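3-hydroxyacyl-thioester dehydratase X (Mycobacterium tuberculosis, PDB 3WEW) catalyses the reversible dehydration of (3R)-3-hydroxyacyl-CoA thioesters to trans-2-enoyl-CoA, preferring C8 to C12 acyl chains. Local coordinates at residues 102-107 with 120-125. Sequence-based numbering, arbitrary orientation.
Sequences LVDLVT and VTTFLH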
loop_
_atom_site.group_PDB
_atom_site.type_symbol
_atom_site.label_atom_id
_atom_site.label_comp_id
_atom_site.label_asym_id
_atom_site.label_seq_id
_atom_site.Cartn_x
_atom_site.Cartn_y
_atom_site.Cartn_z
ATOM N N LEU A 102 1.534 -12.881 12.271
ATOM C CA LEU A 102 0.791 -11.726 11.749
ATOM C C LEU A 102 0.663 -10.620 12.769
ATOM O O LEU A 102 0.513 -10.886 13.954
ATOM C CB LEU A 102 -0.602 -12.126 11.350
ATOM C CG LEU A 102 -0.691 -13.025 10.120
ATOM C CD1 LEU A 102 -2.167 -13.354 9.939
ATOM C CD2 LEU A 102 -0.051 -12.389 8.864
ATOM N N VAL A 103 0.714 -9.371 12.312
ATOM C CA VAL A 103 0.432 -8.242 13.203
ATOM C C VAL A 103 -0.317 -7.162 12.466
ATOM O O VAL A 103 -0.099 -6.981 11.263
ATOM C CB VAL A 103 1.710 -7.658 13.849
ATOM C CG1 VAL A 103 2.615 -7.020 12.825
ATOM C CG2 VAL A 103 1.337 -6.656 14.908
ATOM N N ASP A 104 -1.221 -6.487 13.187
ATOM C CA ASP A 104 -1.942 -5.336 12.661
ATOM C C ASP A 104 -1.310 -4.038 13.138
ATOM O O ASP A 104 -1.054 -3.833 14.360
ATOM C CB ASP A 104 -3.402 -5.336 13.088
ATOM C CG ASP A 104 -4.211 -6.440 12.444
ATOM O OD1 ASP A 104 -3.708 -7.130 11.505
ATOM O OD2 ASP A 104 -5.376 -6.622 12.909
ATOM N N LEU A 105 -1.084 -3.162 12.160
ATOM C CA LEU A 105 -0.608 -1.808 12.397
ATOM C C LEU A 105 -1.714 -0.852 12.003
ATOM O O LEU A 105 -2.150 -0.804 10.833
ATOM C CB LEU A 105 0.620 -1.507 11.571
ATOM C CG LEU A 105 1.999 -1.918 12.091
ATOM C CD1 LEU A 105 2.468 -1.079 13.274
ATOM C CD2 LEU A 105 2.029 -3.372 12.430
ATOM N N VAL A 106 -2.165 -0.089 12.995
ATOM C CA VAL A 106 -3.343 0.720 12.866
ATOM C C VAL A 106 -2.954 2.167 12.941
ATOM O O VAL A 106 -2.516 2.595 13.985
ATOM C CB VAL A 106 -4.319 0.415 13.991
ATOM C CG1 VAL A 106 -5.593 1.243 13.798
ATOM C CG2 VAL A 106 -4.640 -1.079 14.031
ATOM N N THR A 107 -3.163 2.907 11.856
ATOM C CA THR A 107 -2.696 4.277 11.725
ATOM C C THR A 107 -3.874 5.249 11.545
ATOM O O THR A 107 -4.769 4.991 10.794
ATOM C CB THR A 107 -1.735 4.403 10.510
ATOM O OG1 THR A 107 -0.664 3.462 10.650
ATOM C CG2 THR A 107 -1.142 5.742 10.404
ATOM N N VAL A 120 -5.742 0.054 8.512
ATOM C CA VAL A 120 -5.251 -1.165 9.145
ATOM C C VAL A 120 -4.347 -1.951 8.171
ATOM O O VAL A 120 -4.801 -2.398 7.140
ATOM C CB VAL A 120 -6.387 -2.084 9.617
ATOM C CG1 VAL A 120 -5.807 -3.283 10.335
ATOM C CG2 VAL A 120 -7.331 -1.385 10.569
ATOM N N THR A 121 -3.066 -2.091 8.522
ATOM C CA THR A 121 -2.081 -2.748 7.690
ATOM C C THR A 121 -1.702 -4.073 8.355
ATOM O O THR A 121 -1.392 -4.098 9.536
ATOM C CB THR A 121 -0.834 -1.860 7.502
ATOM O OG1 THR A 121 -1.157 -0.674 6.733
ATOM C CG2 THR A 121 0.345 -2.636 6.819
ATOM N N THR A 122 -1.759 -5.173 7.610
ATOM C CA THR A 122 -1.353 -6.467 8.154
ATOM C C THR A 122 -0.082 -6.969 7.520
ATOM O O THR A 122 -0.014 -7.143 6.316
ATOM C CB THR A 122 -2.421 -7.530 7.974
ATOM O OG1 THR A 122 -3.590 -7.128 8.703
ATOM C CG2 THR A 122 -1.917 -8.832 8.545
ATOM N N PHE A 123 0.912 -7.195 8.367
ATOM C CA PHE A 123 2.207 -7.711 7.993
ATOM C C PHE A 123 2.400 -9.149 8.508
ATOM O O PHE A 123 1.863 -9.534 9.564
ATOM C CB PHE A 123 3.302 -6.844 8.617
ATOM C CG PHE A 123 3.497 -5.498 7.954
ATOM C CD1 PHE A 123 3.892 -5.404 6.618
ATOM C CD2 PHE A 123 3.378 -4.318 8.697
ATOM C CE1 PHE A 123 4.111 -4.169 6.022
ATOM C CE2 PHE A 123 3.594 -3.077 8.110
ATOM C CZ PHE A 123 3.935 -2.997 6.756
ATOM N N LEU A 124 3.203 -9.904 7.745
ATOM C CA LEU A 124 3.664 -11.268 8.060
ATOM C C LEU A 124 5.189 -11.352 8.183
ATOM O O LEU A 124 5.923 -10.955 7.265
ATOM C CB LEU A 124 3.234 -12.214 6.967
ATOM C CG LEU A 124 3.709 -13.655 7.070
ATOM C CD1 LEU A 124 3.137 -14.365 8.285
ATOM C CD2 LEU A 124 3.278 -14.359 5.781
ATOM N N HIS A 125 5.645 -11.833 9.342
ATOM C CA HIS A 125 7.031 -12.233 9.556
ATOM C C HIS A 125 7.062 -13.763 9.523
ATOM O O HIS A 125 6.469 -14.413 10.410
ATOM C CB HIS A 125 7.596 -11.725 10.894
ATOM C CG HIS A 125 9.025 -12.136 11.130
ATOM N ND1 HIS A 125 9.387 -13.127 12.028
ATOM C CD2 HIS A 125 10.175 -11.739 10.526
ATOM C CE1 HIS A 125 10.699 -13.285 11.996
ATOM N NE2 HIS A 125 11.200 -12.456 11.095
#
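Val103 and Phe123, like Leu105 and Thr121, form hydrogen-bonded antiparallel pairs between segments 102-107 and 120-125, whose axes approach to 4.6 Å at 154°. Each pair exchanges two N-H...O bonds, the straightest being Leu105 N to Thr121 O (2.8 Å, 173° at the hydrogen). The non-hydrogen-bonded pairs that alternate with them add CA-H...O contacts, such as Leu102 CA to Phe123 O at 3.3 Å.

Asp104 and Thr122 run alongside each other on one face of the sheet. With its OG1 swung beside its own backbone N (chi1 -62°), Thr122 donates to Asp104 OD1 over 2.8 Å, meeting the oxygen from above the carboxylate plane. The same OD1 forms a salt bridge with Arg95, and OD2 takes a hydrogen bond from Asn93, so strand 84-96 helps to fix the carboxylate and probably favours its ionised form. Val120 CG1 packs 4.1 Å from Asp104 CG, and beyond Thr122 the methyl CD2 of Leu102 reaches CD1 of Leu124 at 3.8 Å.

The other face is largely apolar. Leu105 crosses Phe123 at about a right angle, its CD2 meeting the ring edge, 4.1 Å from CD2 of Phe123, while Thr121 CG2 sits over one ring face, offset toward the rim. Leu105 also packs against Val50, Leu53 and Val54 of helix 47-55. The contact is thus a beta hairpin of strands 100-111 and 114-126, set between strands 84-96 and 67-75, with the Leu105 and Phe123 face turned toward the helix side, as in the sheet-wrapped helix of the hotdog fold.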